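Local coordinates for endosialidase (Enterobacteria phage phi92, PDB 4HIZ), which cleaves polysialic acid chains from within, acting on alpha-2,8 and alpha-2,9 linkages, as a trimeric bacteriophage enzyme with a sialidase-type beta-propeller domain, at residues 107-112 against 145-150; 112-117 against 130-135; 159-164 against 290-295. All blocks are in the same frame, centred on the assembly; numbering follows the deposited sequence.

Contact 1 of 3, residues 107-112 against 145-150; sequences HGVQNL and NYHCMS. With FRU (beta-D-fructofuranose), chain G; EDO (1,2-ethanediol), chain P.
One side-chain amide holds a whole turn: ND2 of Asn145 donates to both Val109 O and Leu112 O, the two ends of a type II beta turn. The bond from ND2 to Val109 O is 2.8 Å, nearly straight at 174°, and lies in the amide plane of Asn145. The bond from ND2 to Leu112 O is 2.9 Å and more bent, 143°, and it uses a lone pair in the carbonyl plane. Val109 O also takes the turn's own bond from Leu112 N, at 3.3 Å. CG of Asn145 stands anti to its backbone N (chi1 -165°), and ND2 is fixed by its two bonds. The other end of the amide is fixed as well, because OD1 accepts from His136 N. Residues 107-112 lie in the loop between strands 96-104 and 113-119 of the catalytic beta-propeller, and 145-150 run on strand 144-154 of the next antiparallel sheet. Apolar packing adds to the amide bonds. Val109 CG2 lies 3.8 Å from Asn145 CB, and CG1 packs against His147 CB. Val109 CG1 and Leu112 CD2 both approach Tyr146 O, each at 3.4 Å. This buried carbonyl has no polar partner in the model. Tyr146 turns its ring away from the loop into a glycan pocket, where its OH is 2.6 Å from O4 of the bound fructose unit. Glu176 and Asp138 hold the same sugar. His147 NE2 is hydrogen-bonded to O1 of an ethanediol, probably from the crystallisation liquor, while His147 ND1 bonds Glu163.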
loop_
_atom_site.group_PDB
_atom_site.type_symbol
_atom_site.label_atom_id
_atom_site.label_comp_id
_atom_site.label_asym_id
_atom_site.label_seq_id
_atom_site.Cartn_x
_atom_site.Cartn_y
_atom_site.Cartn_z
ATOM N N HIS A 107 16.139 18.264 -10.695
ATOM C CA HIS A 107 16.220 18.677 -12.093
ATOM C C HIS A 107 17.601 18.342 -12.602
ATOM O O HIS A 107 18.459 19.203 -12.724
ATOM C CB HIS A 107 15.898 20.177 -12.231
ATOM C CG HIS A 107 14.439 20.466 -12.058
ATOM N ND1 HIS A 107 13.713 21.225 -12.955
ATOM C CD2 HIS A 107 13.562 20.071 -11.094
ATOM C CE1 HIS A 107 12.444 21.269 -12.552
ATOM N NE2 HIS A 107 12.336 20.589 -11.424
ATOM N N GLY A 108 17.807 17.070 -12.878
ATOM C CA GLY A 108 19.086 16.550 -13.314
ATOM C C GLY A 108 18.906 15.050 -13.436
ATOM O O GLY A 108 17.820 14.516 -13.100
ATOM N N VAL A 109 19.936 14.340 -13.907
ATOM C CA VAL A 109 19.754 12.901 -14.121
ATOM C C VAL A 109 20.315 12.017 -13.003
ATOM O O VAL A 109 20.446 10.800 -13.178
ATOM C CB VAL A 109 20.298 12.456 -15.519
ATOM C CG1 VAL A 109 19.450 13.102 -16.619
ATOM C CG2 VAL A 109 21.825 12.841 -15.707
ATOM N N GLN A 110 20.690 12.633 -11.872
ATOM C CA GLN A 110 21.129 11.843 -10.718
ATOM C C GLN A 110 20.063 10.785 -10.361
ATOM O O GLN A 110 18.868 11.128 -10.199
ATOM C CB GLN A 110 21.293 12.729 -9.487
ATOM C CG GLN A 110 22.629 13.475 -9.445
ATOM C CD GLN A 110 22.690 14.656 -10.405
ATOM O OE1 GLN A 110 21.684 15.076 -10.989
ATOM N NE2 GLN A 110 23.891 15.228 -10.543
ATOM N N ASN A 111 20.500 9.529 -10.226
ATOM C CA ASN A 111 19.626 8.416 -9.756
ATOM C C ASN A 111 18.341 8.224 -10.547
ATOM O O ASN A 111 17.389 7.594 -10.071
ATOM C CB ASN A 111 19.286 8.641 -8.274
ATOM C CG ASN A 111 20.480 8.367 -7.376
ATOM O OD1 ASN A 111 21.154 7.356 -7.534
ATOM N ND2 ASN A 111 20.776 9.279 -6.471
ATOM N N LEU A 112 18.306 8.737 -11.770
ATOM C CA LEU A 112 17.044 8.844 -12.498
ATOM C C LEU A 112 16.755 7.617 -13.401
ATOM O O LEU A 112 17.658 7.090 -14.058
ATOM C CB LEU A 112 17.069 10.132 -13.346
ATOM C CG LEU A 112 15.862 10.482 -14.211
ATOM C CD1 LEU A 112 15.801 12.006 -14.330
ATOM C CD2 LEU A 112 15.987 9.863 -15.621
ATOM N N ASN A 145 23.975 9.722 -17.235
ATOM C CA ASN A 145 22.787 8.860 -17.046
ATOM C C ASN A 145 21.741 9.168 -18.117
ATOM O O ASN A 145 21.856 10.170 -18.856
ATOM C CB ASN A 145 22.205 9.023 -15.620
ATOM C CG ASN A 145 21.224 7.907 -15.261
ATOM O OD1 ASN A 145 21.296 6.785 -15.779
ATOM N ND2 ASN A 145 20.318 8.216 -14.363
ATOM N N TYR A 146 20.692 8.343 -18.184
ATOM C CA TYR A 146 19.704 8.482 -19.242
ATOM C C TYR A 146 18.669 9.594 -18.986
ATOM O O TYR A 146 18.568 10.101 -17.859
ATOM C CB TYR A 146 19.015 7.156 -19.432
ATOM C CG TYR A 146 19.879 6.043 -19.968
ATOM C CD1 TYR A 146 20.556 6.176 -21.202
ATOM C CD2 TYR A 146 19.987 4.841 -19.272
ATOM C CE1 TYR A 146 21.306 5.125 -21.720
ATOM C CE2 TYR A 146 20.741 3.770 -19.782
ATOM C CZ TYR A 146 21.381 3.915 -21.008
ATOM O OH TYR A 146 22.115 2.857 -21.510
ATOM N N HIS A 147 17.908 9.950 -20.027
ATOM C CA HIS A 147 16.926 11.030 -19.974
ATOM C C HIS A 147 16.069 10.883 -21.240
ATOM O O HIS A 147 16.538 10.408 -22.267
ATOM C CB HIS A 147 17.716 12.361 -20.013
ATOM C CG HIS A 147 16.885 13.601 -19.952
ATOM N ND1 HIS A 147 16.417 14.256 -21.077
ATOM C CD2 HIS A 147 16.524 14.366 -18.892
ATOM C CE1 HIS A 147 15.769 15.348 -20.706
ATOM N NE2 HIS A 147 15.820 15.436 -19.385
ATOM N N CYS A 148 14.797 11.259 -21.172
ATOM C CA CYS A 148 13.961 11.149 -22.353
ATOM C C CYS A 148 12.804 12.111 -22.298
ATOM O O CYS A 148 12.095 12.172 -21.265
ATOM C CB CYS A 148 13.417 9.704 -22.460
ATOM S SG CYS A 148 12.323 9.402 -23.906
ATOM N N MET A 149 12.586 12.840 -23.387
ATOM C CA MET A 149 11.375 13.635 -23.581
ATOM C C MET A 149 10.677 13.349 -24.918
ATOM O O MET A 149 9.732 14.059 -25.289
ATOM C CB MET A 149 11.666 15.137 -23.430
ATOM C CG MET A 149 12.025 15.522 -21.972
ATOM S SD MET A 149 12.377 17.276 -21.901
ATOM C CE MET A 149 12.537 17.452 -20.112
ATOM N N SER A 150 11.123 12.321 -25.647
ATOM C CA SER A 150 10.480 11.987 -26.921
ATOM C C SER A 150 10.256 10.484 -26.936
ATOM O O SER A 150 11.233 9.715 -26.876
ATOM C CB SER A 150 11.414 12.373 -28.095
ATOM O OG SER A 150 10.769 12.032 -29.319
HETATM C C1 FRU G . 27.453 2.144 -23.776
HETATM C C2 FRU G . 26.077 1.932 -24.225
HETATM C C3 FRU G . 25.083 2.967 -24.317
HETATM C C4 FRU G . 23.834 2.231 -24.606
HETATM C C5 FRU G . 24.079 0.934 -23.892
HETATM C C6 FRU G . 23.197 -0.233 -24.310
HETATM O O1 FRU G . 27.263 2.127 -22.374
HETATM O O2 FRU G . 26.371 1.922 -25.687
HETATM O O3 FRU G . 25.372 4.111 -25.159
HETATM O O4 FRU G . 22.684 2.960 -24.070
HETATM O O5 FRU G . 25.475 0.616 -24.103
HETATM O O6 FRU G . 23.564 -0.661 -25.583
HETATM C C1 EDO P . 14.611 17.113 -16.829
HETATM O O1 EDO P . 15.360 17.712 -17.888
HETATM C C2 EDO P . 15.512 17.045 -15.613
HETATM O O2 EDO P . 16.082 18.356 -15.488
#

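Contact 2 of 3, residues 112-117 against 130-135; sequences LHVAWV and EWLTPI
Thr133 OG1 is held by two partners: it accepts from Val114 N across the contact at 3.0 Å and donates to a water. That water passes its own protons to Leu112 O and Pro134 O. Chi1 of 57° sets OG1 between the backbone N and carbonyl carbon of Thr133, within range of Val114 N. The His113 ring is fixed on three sides. Its ND1 donates to Thr133 O at 2.8 Å, almost straight (174°) and in the ring plane. One face lies flat on the five-membered ring of Trp131, with centroids 3.6 Å apart and planes 6° apart. Ile135 CD1 sits over the opposite face, offset toward the rim. At the other end, Leu132 CD2 is centred over the six-membered ring of Trp116, 3.6 Å from its centroid, in a CH-pi contact. Trp116 NE1 donates to Glu130 OE1 at 3.1 Å, from above the carboxylate plane; Glu130 OE2 bonds Trp267. The strands form a beta hairpin in an antiparallel sheet of the catalytic beta-propeller domain. Ala115 and Trp131 are a non-hydrogen-bonded pair, Trp116 and Glu130 a hydrogen-bonded one. Val114 O accepts from Leu132 N at 2.8 Å and weakly from Thr133 N. Strand 113-119 is bonded on its far edge to strand 96-104. Val114 and Leu132 pack on strand 144-154 of the next sheet, and His578 of a second subunit meets the His113 ring.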
loop_
_atom_site.group_PDB
_atom_site.type_symbol
_atom_site.label_atom_id
_atom_site.label_comp_id
_atom_site.label_asym_id
_atom_site.label_seq_id
_atom_site.Cartn_x
_atom_site.Cartn_y
_atom_site.Cartn_z
ATOM N N LEU A 112 18.306 8.737 -11.770
ATOM C CA LEU A 112 17.044 8.844 -12.498
ATOM C C LEU A 112 16.755 7.617 -13.401
ATOM O O LEU A 112 17.658 7.090 -14.058
ATOM C CB LEU A 112 17.069 10.132 -13.346
ATOM C CG LEU A 112 15.862 10.482 -14.211
ATOM C CD1 LEU A 112 15.801 12.006 -14.330
ATOM C CD2 LEU A 112 15.987 9.863 -15.621
ATOM N N HIS A 113 15.488 7.178 -13.440
ATOM C CA HIS A 113 15.014 6.221 -14.452
ATOM C C HIS A 113 13.991 6.858 -15.375
ATOM O O HIS A 113 13.108 7.604 -14.908
ATOM C CB HIS A 113 14.291 5.029 -13.739
ATOM C CG HIS A 113 15.204 4.138 -12.972
ATOM N ND1 HIS A 113 15.907 3.103 -13.557
ATOM C CD2 HIS A 113 15.504 4.096 -11.649
ATOM C CE1 HIS A 113 16.586 2.448 -12.627
ATOM N NE2 HIS A 113 16.361 3.029 -11.462
ATOM N N VAL A 114 14.045 6.540 -16.681
ATOM C CA VAL A 114 12.884 6.784 -17.538
ATOM C C VAL A 114 11.863 5.710 -17.168
ATOM O O VAL A 114 12.236 4.568 -16.988
ATOM C CB VAL A 114 13.287 6.687 -19.019
ATOM C CG1 VAL A 114 12.070 6.947 -19.915
ATOM C CG2 VAL A 114 14.412 7.729 -19.302
ATOM N N ALA A 115 10.605 6.087 -16.999
ATOM C CA ALA A 115 9.626 5.139 -16.430
ATOM C C ALA A 115 8.278 5.378 -17.049
ATOM O O ALA A 115 8.087 6.333 -17.779
ATOM C CB ALA A 115 9.539 5.441 -14.906
ATOM N N TRP A 116 7.294 4.541 -16.742
ATOM C CA TRP A 116 5.926 4.949 -17.047
ATOM C C TRP A 116 4.982 4.423 -15.990
ATOM O O TRP A 116 5.332 3.515 -15.221
ATOM C CB TRP A 116 5.456 4.508 -18.449
ATOM C CG TRP A 116 5.446 2.994 -18.768
ATOM C CD1 TRP A 116 5.171 1.936 -17.915
ATOM C CD2 TRP A 116 5.672 2.421 -20.059
ATOM N NE1 TRP A 116 5.222 0.736 -18.611
ATOM C CE2 TRP A 116 5.563 1.010 -19.924
ATOM C CE3 TRP A 116 5.999 2.970 -21.309
ATOM C CZ2 TRP A 116 5.737 0.149 -21.009
ATOM C CZ3 TRP A 116 6.172 2.107 -22.393
ATOM C CH2 TRP A 116 6.051 0.718 -22.229
ATOM N N VAL A 117 3.822 5.056 -15.931
ATOM C CA VAL A 117 2.649 4.421 -15.302
ATOM C C VAL A 117 1.571 4.303 -16.369
ATOM O O VAL A 117 1.611 5.007 -17.408
ATOM C CB VAL A 117 2.089 5.197 -14.048
ATOM C CG1 VAL A 117 3.118 5.166 -12.886
ATOM C CG2 VAL A 117 1.710 6.654 -14.433
ATOM N N GLU A 130 6.951 1.654 -13.695
ATOM C CA GLU A 130 7.860 0.648 -14.248
ATOM C C GLU A 130 9.036 1.385 -14.836
ATOM O O GLU A 130 8.851 2.301 -15.640
ATOM C CB GLU A 130 7.180 -0.192 -15.343
ATOM C CG GLU A 130 8.153 -1.170 -15.999
ATOM C CD GLU A 130 7.544 -2.017 -17.094
ATOM O OE1 GLU A 130 6.324 -1.901 -17.399
ATOM O OE2 GLU A 130 8.324 -2.817 -17.647
ATOM N N TRP A 131 10.223 0.968 -14.437
ATOM C CA TRP A 131 11.453 1.535 -14.999
ATOM C C TRP A 131 11.679 0.940 -16.380
ATOM O O TRP A 131 11.676 -0.291 -16.562
ATOM C CB TRP A 131 12.642 1.231 -14.099
ATOM C CG TRP A 131 12.561 1.931 -12.745
ATOM C CD1 TRP A 131 11.859 3.073 -12.434
ATOM C CD2 TRP A 131 13.193 1.501 -11.535
ATOM N NE1 TRP A 131 12.027 3.381 -11.075
ATOM C CE2 TRP A 131 12.861 2.441 -10.519
ATOM C CE3 TRP A 131 14.033 0.420 -11.217
ATOM C CZ2 TRP A 131 13.300 2.301 -9.202
ATOM C CZ3 TRP A 131 14.497 0.294 -9.888
ATOM C CH2 TRP A 131 14.114 1.223 -8.906
ATOM N N LEU A 132 11.894 1.825 -17.352
ATOM C CA LEU A 132 12.113 1.414 -18.742
ATOM C C LEU A 132 13.597 1.434 -19.058
ATOM O O LEU A 132 14.068 0.607 -19.833
ATOM C CB LEU A 132 11.408 2.385 -19.685
ATOM C CG LEU A 132 9.884 2.379 -19.465
ATOM C CD1 LEU A 132 9.285 3.592 -20.211
ATOM C CD2 LEU A 132 9.225 1.040 -19.906
ATOM N N THR A 133 14.335 2.398 -18.507
ATOM C CA THR A 133 15.792 2.368 -18.624
ATOM C C THR A 133 16.372 1.951 -17.282
ATOM O O THR A 133 15.831 2.325 -16.236
ATOM C CB THR A 133 16.377 3.766 -19.019
ATOM O OG1 THR A 133 15.975 4.779 -18.069
ATOM C CG2 THR A 133 15.825 4.203 -20.361
ATOM N N PRO A 134 17.470 1.192 -17.291
ATOM C CA PRO A 134 18.176 0.952 -16.026
ATOM C C PRO A 134 19.017 2.186 -15.721
ATOM O O PRO A 134 19.082 3.093 -16.567
ATOM C CB PRO A 134 19.135 -0.174 -16.383
ATOM C CG PRO A 134 19.505 0.149 -17.823
ATOM C CD PRO A 134 18.226 0.697 -18.457
ATOM N N ILE A 135 19.626 2.249 -14.542
ATOM C CA ILE A 135 20.654 3.265 -14.339
ATOM C C ILE A 135 21.733 3.004 -15.401
ATOM O O ILE A 135 22.028 1.841 -15.702
ATOM C CB ILE A 135 21.251 3.183 -12.920
ATOM C CG1 ILE A 135 20.152 3.440 -11.873
ATOM C CG2 ILE A 135 22.412 4.181 -12.768
ATOM C CD1 ILE A 135 19.503 4.827 -12.022
HETATM O O HOH W 1 17.946 5.534 -16.404
#

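Contact 3 of 3, residues 159-164 against 290-295; sequences YAVIET and TETHSF
Hydrogen bonds carry the centre of this contact, where Glu163 OE2 accepts twice from Thr292. The hydroxyl OG1 donates at 2.6 Å, from above the carboxylate plane. The backbone N donates at 2.9 Å and 167°, nearly along the C-O axis of OE2. With chi1 at 57°, OG1 is flanked by the backbone N and the carbonyl carbon of Thr292, and OG1 and N both meet OE2. The second carboxylate oxygen, Glu163 OE1, forms a salt bridge with Arg165, an arrangement that probably favours the ionised carboxylate. Waters add two bridges. One donates to Val161 O and Thr292 OG1, the other to Glu163 OE1 and Thr292 O. Packing contacts are fewer. The Val161 and Thr292 side chains cross at about a right angle, with Val161 CG1 3.4 Å from Thr292 OG1. Tyr159 CB meets Phe295 CE2 at 3.9 Å, and the Tyr159 ring leads away toward strand 172-181. No backbone bond joins the two strands. Their axes pass 8.4 Å apart and run nearly antiparallel, at 164°. Each belongs to its own four-stranded antiparallel sheet; side chains and bridging waters join the two sheets, as between adjacent blades of a beta-propeller.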
loop_
_atom_site.group_PDB
_atom_site.type_symbol
_atom_site.label_atom_id
_atom_site.label_comp_id
_atom_site.label_asym_id
_atom_site.label_seq_id
_atom_site.Cartn_x
_atom_site.Cartn_y
_atom_site.Cartn_z
ATOM N N TYR A 159 9.029 3.576 -29.917
ATOM C CA TYR A 159 10.239 4.307 -30.249
ATOM C C TYR A 159 10.494 5.339 -29.166
ATOM O O TYR A 159 9.564 5.968 -28.694
ATOM C CB TYR A 159 10.081 5.021 -31.604
ATOM C CG TYR A 159 10.342 4.092 -32.767
ATOM C CD1 TYR A 159 11.651 3.859 -33.221
ATOM C CD2 TYR A 159 9.291 3.408 -33.380
ATOM C CE1 TYR A 159 11.897 2.946 -34.287
ATOM C CE2 TYR A 159 9.520 2.503 -34.455
ATOM C CZ TYR A 159 10.815 2.273 -34.874
ATOM O OH TYR A 159 11.048 1.398 -35.900
ATOM N N ALA A 160 11.752 5.518 -28.797
ATOM C CA ALA A 160 12.088 6.542 -27.820
ATOM C C ALA A 160 13.461 7.115 -28.163
ATOM O O ALA A 160 14.365 6.363 -28.567
ATOM C CB ALA A 160 12.096 5.948 -26.394
ATOM N N VAL A 161 13.650 8.424 -27.980
ATOM C CA VAL A 161 14.998 8.945 -28.091
ATOM C C VAL A 161 15.532 8.975 -26.664
ATOM O O VAL A 161 15.132 9.826 -25.853
ATOM C CB VAL A 161 15.075 10.359 -28.714
ATOM C CG1 VAL A 161 16.557 10.829 -28.792
ATOM C CG2 VAL A 161 14.452 10.340 -30.110
ATOM N N ILE A 162 16.395 8.009 -26.370
ATOM C CA ILE A 162 16.980 7.882 -25.050
ATOM C C ILE A 162 18.305 8.610 -25.064
ATOM O O ILE A 162 19.247 8.253 -25.799
ATOM C CB ILE A 162 17.183 6.414 -24.656
ATOM C CG1 ILE A 162 15.826 5.694 -24.596
ATOM C CG2 ILE A 162 17.927 6.341 -23.329
ATOM C CD1 ILE A 162 14.788 6.329 -23.599
ATOM N N GLU A 163 18.354 9.682 -24.298
ATOM C CA GLU A 163 19.512 10.561 -24.254
ATOM C C GLU A 163 20.463 10.136 -23.154
ATOM O O GLU A 163 20.032 9.662 -22.098
ATOM C CB GLU A 163 19.028 11.979 -23.948
ATOM C CG GLU A 163 18.204 12.604 -25.099
ATOM C CD GLU A 163 17.714 13.994 -24.786
ATOM O OE1 GLU A 163 17.693 14.384 -23.575
ATOM O OE2 GLU A 163 17.307 14.692 -25.745
ATOM N N THR A 164 21.757 10.375 -23.368
ATOM C CA THR A 164 22.753 10.194 -22.319
ATOM C C THR A 164 23.256 11.587 -21.958
ATOM O O THR A 164 23.763 12.313 -22.839
ATOM C CB THR A 164 23.928 9.327 -22.816
ATOM O OG1 THR A 164 23.479 8.002 -23.064
ATOM C CG2 THR A 164 25.044 9.255 -21.784
ATOM N N THR A 290 19.974 20.749 -27.487
ATOM C CA THR A 290 19.787 20.906 -26.041
ATOM C C THR A 290 18.885 19.777 -25.560
ATOM O O THR A 290 19.199 19.090 -24.583
ATOM C CB THR A 290 19.157 22.259 -25.736
ATOM O OG1 THR A 290 20.063 23.287 -26.147
ATOM C CG2 THR A 290 18.928 22.445 -24.234
ATOM N N GLU A 291 17.767 19.600 -26.249
ATOM C CA GLU A 291 16.801 18.545 -25.901
ATOM C C GLU A 291 16.117 18.045 -27.133
ATOM O O GLU A 291 15.808 18.833 -28.028
ATOM C CB GLU A 291 15.678 19.043 -24.941
ATOM C CG GLU A 291 16.140 19.327 -23.524
ATOM C CD GLU A 291 15.085 20.027 -22.671
ATOM O OE1 GLU A 291 14.181 20.656 -23.239
ATOM O OE2 GLU A 291 15.132 19.941 -21.430
ATOM N N THR A 292 15.882 16.731 -27.180
ATOM C CA THR A 292 14.870 16.145 -28.062
ATOM C C THR A 292 13.571 16.006 -27.253
ATOM O O THR A 292 13.604 15.699 -26.038
ATOM C CB THR A 292 15.297 14.776 -28.631
ATOM O OG1 THR A 292 15.607 13.847 -27.588
ATOM C CG2 THR A 292 16.579 14.918 -29.533
ATOM N N HIS A 293 12.448 16.230 -27.925
ATOM C CA HIS A 293 11.200 16.496 -27.194
ATOM C C HIS A 293 10.025 16.345 -28.127
ATOM O O HIS A 293 10.012 16.964 -29.209
ATOM C CB HIS A 293 11.266 17.933 -26.619
ATOM C CG HIS A 293 10.024 18.381 -25.894
ATOM N ND1 HIS A 293 8.961 18.975 -26.544
ATOM C CD2 HIS A 293 9.699 18.377 -24.572
ATOM C CE1 HIS A 293 8.038 19.326 -25.652
ATOM N NE2 HIS A 293 8.471 18.983 -24.452
ATOM N N SER A 294 9.061 15.486 -27.756
ATOM C CA SER A 294 7.839 15.259 -28.544
ATOM C C SER A 294 8.099 14.295 -29.715
ATOM O O SER A 294 9.245 14.124 -30.183
ATOM C CB SER A 294 7.210 16.591 -29.036
ATOM O OG SER A 294 5.826 16.433 -29.327
ATOM N N PHE A 295 7.025 13.683 -30.173
ATOM C CA PHE A 295 7.113 12.604 -31.157
ATOM C C PHE A 295 5.801 12.594 -31.906
ATOM O O PHE A 295 4.723 12.665 -31.295
ATOM C CB PHE A 295 7.304 11.256 -30.423
ATOM C CG PHE A 295 7.354 10.068 -31.327
ATOM C CD1 PHE A 295 6.187 9.384 -31.641
ATOM C CD2 PHE A 295 8.569 9.625 -31.841
ATOM C CE1 PHE A 295 6.219 8.227 -32.467
ATOM C CE2 PHE A 295 8.630 8.492 -32.672
ATOM C CZ PHE A 295 7.451 7.794 -32.982
HETATM O O HOH W 2 14.250 12.404 -25.645
HETATM O O HOH W 3 15.317 15.813 -23.775
#

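How the contacts relate
All three contacts are buried in the catalytic propeller domain, but they join different parts of it. Contact 2 lies within one sheet, with paired backbones and stacked rings. Contact 1 ties a loop to a strand of the next sheet, side chain to backbone; contact 3 links two sheets. Contact 1 uses an amide on a loop turn, whereas contact 3 uses a carboxylate and waters. Contacts 1 and 2 share Leu112, and contact 2 is nested in the loop that contact 1 closes. Contacts 1 and 3 meet through neighbouring strands 144-154 and 157-166; Ser150 OG lies 2.7 Å from Ser294 O, a probable hydrogen bond. Contacts 1 and 2 both reach a second subunit; contact 3 does not.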